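Local coordinates for probable branched-chain amino acid ABC transporter, amino acid binding protein (Thermus thermophilus, PDB 3LKB) that probably serves as the solute-binding component of a branched-chain amino acid ABC transporter, capturing valine in the cleft between its two lobes, at residues A295-R307 / V316-F329. The protein carries 2 engineered substitutions. Residues are numbered along the deposited sequence; the frame is centred on the assembly and turned at random.
Sequences AIAVEAIRRAQER and VYQAIVGMNGPNAF. Engineered in segment 295-307: Ala295 (natural residue Ser).
Ala300 and Ala319 meet where the two helices come closest, their axes 7.9 Å apart and their directions at 107°. Methyl side chains suit so close a crossing: Ala319 CB sits 3.3 Å from Ala300 O, while Ala300 CB packs against Ile320 CG1 at 3.7 Å. Further along, Phe329 presents one ring face to Glu299, whose CB stands over the ring centre 3.8 Å from the centroid, a CH-pi contact. With CG anti to the backbone N (chi1 170°), Glu299 holds its carboxylate nearly parallel to the ring, 7° apart, for a side-on salt bridge with Arg302 NE and NH2. Arg303, long and extended, reaches the loop, where NH1 (3.1 Å) and NH2 (3.2 Å) both grip Asn327 O end-on. A leucine in place of Arg303 would probably leave Asn327 O without these two donors. The side around exposed Arg307 is looser: a water accepts from its NH2 and from Arg303 NH1. In this lobe of the alpha/beta periplasmic binding protein fold, backbone hydrogen bonds join Met323 to Phe345 and Phe329 to Ile343, while helix 285-308 packs through Ala297 and Val298 on strand 6-14, Val298 and Ile301 on strand 47-55, and Ala295 and Val298 on Tyr34 of helix 21-41.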
loop_
_atom_site.group_PDB
_atom_site.type_symbol
_atom_site.label_atom_id
_atom_site.label_comp_id
_atom_site.label_asym_id
_atom_site.label_seq_id
_atom_site.Cartn_x
_atom_site.Cartn_y
_atom_site.Cartn_z
ATOM N N ALA A 295 19.922 -5.245 7.453
ATOM C CA ALA A 295 20.962 -6.083 8.075
ATOM C C ALA A 295 22.372 -5.634 7.693
ATOM O O ALA A 295 23.242 -5.569 8.553
ATOM C CB ALA A 295 20.761 -7.563 7.723
ATOM N N ILE A 296 22.592 -5.291 6.421
ATOM C CA ILE A 296 23.896 -4.803 5.995
ATOM C C ILE A 296 24.260 -3.528 6.778
ATOM O O ILE A 296 25.355 -3.465 7.383
ATOM C CB ILE A 296 24.011 -4.614 4.476
ATOM C CG1 ILE A 296 23.801 -5.956 3.778
ATOM C CG2 ILE A 296 25.413 -4.000 4.092
ATOM C CD1 ILE A 296 23.895 -5.951 2.240
ATOM N N ALA A 297 23.316 -2.572 6.819
ATOM C CA ALA A 297 23.462 -1.285 7.528
ATOM C C ALA A 297 23.733 -1.528 8.983
ATOM O O ALA A 297 24.694 -1.023 9.523
ATOM C CB ALA A 297 22.216 -0.428 7.374
ATOM N N VAL A 298 22.888 -2.315 9.626
ATOM C CA VAL A 298 23.112 -2.587 11.007
ATOM C C VAL A 298 24.462 -3.323 11.195
ATOM O O VAL A 298 25.221 -3.038 12.132
ATOM C CB VAL A 298 21.937 -3.341 11.650
ATOM C CG1 VAL A 298 22.330 -3.820 13.084
ATOM C CG2 VAL A 298 20.707 -2.446 11.649
ATOM N N GLU A 299 24.816 -4.238 10.321
ATOM C CA GLU A 299 26.143 -4.854 10.554
ATOM C C GLU A 299 27.319 -3.878 10.356
ATOM O O GLU A 299 28.318 -3.981 11.026
ATOM C CB GLU A 299 26.303 -6.156 9.754
ATOM C CG GLU A 299 27.740 -6.767 9.712
ATOM C CD GLU A 299 28.174 -7.441 11.009
ATOM O OE1 GLU A 299 27.371 -7.438 11.954
ATOM O OE2 GLU A 299 29.320 -7.980 11.087
ATOM N N ALA A 300 27.219 -2.928 9.440
ATOM C CA ALA A 300 28.330 -1.989 9.261
ATOM C C ALA A 300 28.423 -1.002 10.434
ATOM O O ALA A 300 29.543 -0.649 10.834
ATOM C CB ALA A 300 28.212 -1.248 7.970
ATOM N N ILE A 301 27.305 -0.564 10.997
ATOM C CA ILE A 301 27.262 0.223 12.227
ATOM C C ILE A 301 27.930 -0.504 13.409
ATOM O O ILE A 301 28.640 0.079 14.170
ATOM C CB ILE A 301 25.795 0.688 12.630
ATOM C CG1 ILE A 301 25.168 1.685 11.675
ATOM C CG2 ILE A 301 25.740 1.202 13.987
ATOM C CD1 ILE A 301 25.882 1.844 10.537
ATOM N N ARG A 302 27.682 -1.784 13.516
ATOM C CA ARG A 302 28.262 -2.609 14.534
ATOM C C ARG A 302 29.770 -2.718 14.394
ATOM O O ARG A 302 30.467 -2.591 15.335
ATOM C CB ARG A 302 27.615 -4.005 14.589
ATOM C CG ARG A 302 28.035 -4.817 15.747
ATOM C CD ARG A 302 27.703 -6.247 15.665
ATOM N NE ARG A 302 28.429 -6.881 14.627
ATOM C CZ ARG A 302 29.634 -7.394 14.730
ATOM N NH1 ARG A 302 30.279 -7.397 15.857
ATOM N NH2 ARG A 302 30.168 -7.905 13.680
ATOM N N ARG A 303 30.233 -2.942 13.190
ATOM C CA ARG A 303 31.635 -2.964 12.908
ATOM C C ARG A 303 32.291 -1.624 13.115
ATOM O O ARG A 303 33.326 -1.535 13.673
ATOM C CB ARG A 303 31.915 -3.541 11.547
ATOM C CG ARG A 303 31.798 -5.000 11.497
ATOM C CD ARG A 303 31.448 -5.413 10.180
ATOM N NE ARG A 303 31.178 -6.806 10.012
ATOM C CZ ARG A 303 31.719 -7.530 9.073
ATOM N NH1 ARG A 303 32.601 -6.977 8.335
ATOM N NH2 ARG A 303 31.393 -8.764 8.914
ATOM N N ALA A 304 31.638 -0.575 12.705
ATOM C CA ALA A 304 32.105 0.747 13.071
ATOM C C ALA A 304 32.274 0.912 14.610
ATOM O O ALA A 304 33.234 1.558 15.058
ATOM C CB ALA A 304 31.181 1.868 12.463
ATOM N N GLN A 305 31.378 0.337 15.418
ATOM C CA GLN A 305 31.480 0.583 16.857
ATOM C C GLN A 305 32.612 -0.174 17.465
ATOM O O GLN A 305 33.297 0.330 18.353
ATOM C CB GLN A 305 30.220 0.202 17.599
ATOM C CG GLN A 305 29.383 1.391 17.892
ATOM C CD GLN A 305 29.557 1.956 19.290
ATOM O OE1 GLN A 305 29.878 3.145 19.452
ATOM N NE2 GLN A 305 29.288 1.136 20.296
ATOM N N GLU A 306 32.760 -1.406 17.010
ATOM C CA GLU A 306 33.810 -2.268 17.461
ATOM C C GLU A 306 35.188 -1.683 17.107
ATOM O O GLU A 306 36.042 -1.606 17.966
ATOM C CB GLU A 306 33.577 -3.655 16.865
ATOM C CG GLU A 306 34.829 -4.499 16.554
ATOM C CD GLU A 306 34.647 -5.356 15.270
ATOM O OE1 GLU A 306 34.733 -4.773 14.134
ATOM O OE2 GLU A 306 34.416 -6.602 15.427
ATOM N N ARG A 307 35.379 -1.229 15.867
ATOM C CA ARG A 307 36.683 -0.734 15.429
ATOM C C ARG A 307 36.958 0.681 15.974
ATOM O O ARG A 307 37.980 0.896 16.613
ATOM C CB ARG A 307 36.827 -0.787 13.901
ATOM C CG ARG A 307 38.201 -1.214 13.335
ATOM C CD ARG A 307 38.105 -1.576 11.784
ATOM N NE ARG A 307 37.374 -2.850 11.525
ATOM C CZ ARG A 307 36.777 -3.226 10.377
ATOM N NH1 ARG A 307 36.787 -2.445 9.296
ATOM N NH2 ARG A 307 36.155 -4.412 10.312
ATOM N N VAL A 316 31.424 4.050 9.082
ATOM C CA VAL A 316 30.514 3.095 8.452
ATOM C C VAL A 316 30.998 2.730 7.056
ATOM O O VAL A 316 30.966 1.552 6.678
ATOM C CB VAL A 316 29.093 3.643 8.347
ATOM C CG1 VAL A 316 28.308 2.923 7.269
ATOM C CG2 VAL A 316 28.397 3.519 9.658
ATOM N N TYR A 317 31.477 3.742 6.314
ATOM C CA TYR A 317 32.130 3.505 5.033
ATOM C C TYR A 317 33.265 2.453 5.169
ATOM O O TYR A 317 33.301 1.466 4.401
ATOM C CB TYR A 317 32.576 4.820 4.355
ATOM C CG TYR A 317 33.405 4.600 3.083
ATOM C CD1 TYR A 317 32.786 4.352 1.855
ATOM C CD2 TYR A 317 34.791 4.628 3.111
ATOM C CE1 TYR A 317 33.528 4.128 0.680
ATOM C CE2 TYR A 317 35.551 4.400 1.941
ATOM C CZ TYR A 317 34.899 4.133 0.740
ATOM O OH TYR A 317 35.595 3.893 -0.427
ATOM N N GLN A 318 34.125 2.618 6.183
ATOM C CA GLN A 318 35.333 1.775 6.380
ATOM C C GLN A 318 34.951 0.378 6.757
ATOM O O GLN A 318 35.595 -0.591 6.373
ATOM C CB GLN A 318 36.259 2.352 7.462
ATOM C CG GLN A 318 36.948 3.695 7.128
ATOM C CD GLN A 318 37.844 3.580 5.901
ATOM O OE1 GLN A 318 38.474 2.541 5.684
ATOM N NE2 GLN A 318 37.902 4.645 5.084
ATOM N N ALA A 319 33.887 0.265 7.529
ATOM C CA ALA A 319 33.315 -1.044 7.860
ATOM C C ALA A 319 32.804 -1.753 6.595
ATOM O O ALA A 319 33.023 -2.937 6.436
ATOM C CB ALA A 319 32.205 -0.886 8.887
ATOM N N ILE A 320 32.175 -1.041 5.672
ATOM C CA ILE A 320 31.643 -1.697 4.467
ATOM C C ILE A 320 32.719 -2.189 3.506
ATOM O O ILE A 320 32.609 -3.297 2.993
ATOM C CB ILE A 320 30.660 -0.738 3.713
ATOM C CG1 ILE A 320 29.334 -0.608 4.487
ATOM C CG2 ILE A 320 30.481 -1.097 2.214
ATOM C CD1 ILE A 320 28.638 0.644 4.077
ATOM N N VAL A 321 33.758 -1.374 3.272
ATOM C CA VAL A 321 34.829 -1.707 2.313
ATOM C C VAL A 321 35.832 -2.680 2.894
ATOM O O VAL A 321 36.679 -3.185 2.167
ATOM C CB VAL A 321 35.602 -0.455 1.744
ATOM C CG1 VAL A 321 34.664 0.535 1.066
ATOM C CG2 VAL A 321 36.360 0.281 2.832
ATOM N N GLY A 322 35.762 -2.919 4.197
ATOM C CA GLY A 322 36.493 -4.028 4.818
ATOM C C GLY A 322 35.680 -5.322 4.942
ATOM O O GLY A 322 36.164 -6.314 5.522
ATOM N N MET A 323 34.443 -5.319 4.421
ATOM C CA MET A 323 33.505 -6.464 4.542
ATOM C C MET A 323 33.772 -7.476 3.429
ATOM O O MET A 323 32.952 -7.631 2.499
ATOM C CB MET A 323 32.065 -5.943 4.476
ATOM C CG MET A 323 30.928 -6.820 5.035
ATOM S SD MET A 323 29.279 -5.960 4.879
ATOM C CE MET A 323 29.200 -5.127 6.434
ATOM N N ASN A 324 34.935 -8.141 3.501
ATOM C CA ASN A 324 35.344 -9.123 2.490
ATOM C C ASN A 324 36.213 -10.257 3.005
ATOM O O ASN A 324 36.713 -10.229 4.143
ATOM C CB ASN A 324 36.062 -8.433 1.330
ATOM C CG ASN A 324 37.145 -7.499 1.808
ATOM O OD1 ASN A 324 38.160 -7.931 2.359
ATOM N ND2 ASN A 324 36.940 -6.231 1.613
ATOM N N GLY A 325 36.381 -11.269 2.161
ATOM C CA GLY A 325 37.104 -12.491 2.558
ATOM C C GLY A 325 36.434 -13.195 3.721
ATOM O O GLY A 325 35.226 -13.357 3.740
ATOM N N PRO A 326 37.227 -13.657 4.685
ATOM C CA PRO A 326 36.748 -14.243 5.946
ATOM C C PRO A 326 36.006 -13.210 6.803
ATOM O O PRO A 326 35.420 -13.566 7.815
ATOM C CB PRO A 326 38.056 -14.613 6.701
ATOM C CG PRO A 326 39.149 -14.475 5.719
ATOM C CD PRO A 326 38.695 -13.663 4.563
ATOM N N ASN A 327 36.082 -11.939 6.425
ATOM C CA ASN A 327 35.404 -10.863 7.150
ATOM C C ASN A 327 34.114 -10.447 6.391
ATOM O O ASN A 327 33.570 -9.358 6.596
ATOM C CB ASN A 327 36.374 -9.683 7.304
ATOM C CG ASN A 327 35.944 -8.676 8.377
ATOM O OD1 ASN A 327 36.003 -7.439 8.167
ATOM N ND2 ASN A 327 35.499 -9.184 9.511
ATOM N N ALA A 328 33.633 -11.334 5.528
ATOM C CA ALA A 328 32.413 -11.084 4.788
ATOM C C ALA A 328 31.197 -11.243 5.703
ATOM O O ALA A 328 31.285 -11.848 6.772
ATOM C CB ALA A 328 32.289 -12.019 3.587
ATOM N N PHE A 329 30.068 -10.698 5.265
ATOM C CA PHE A 329 28.862 -10.780 6.035
ATOM C C PHE A 329 27.992 -11.895 5.430
ATOM O O PHE A 329 27.671 -11.899 4.232
ATOM C CB PHE A 329 28.185 -9.388 6.075
ATOM C CG PHE A 329 26.918 -9.336 6.862
ATOM C CD1 PHE A 329 26.843 -9.881 8.146
ATOM C CD2 PHE A 329 25.800 -8.698 6.331
ATOM C CE1 PHE A 329 25.646 -9.834 8.885
ATOM C CE2 PHE A 329 24.595 -8.628 7.039
ATOM C CZ PHE A 329 24.516 -9.204 8.320
HETATM O O HOH W 1 34.388 -4.471 7.763
#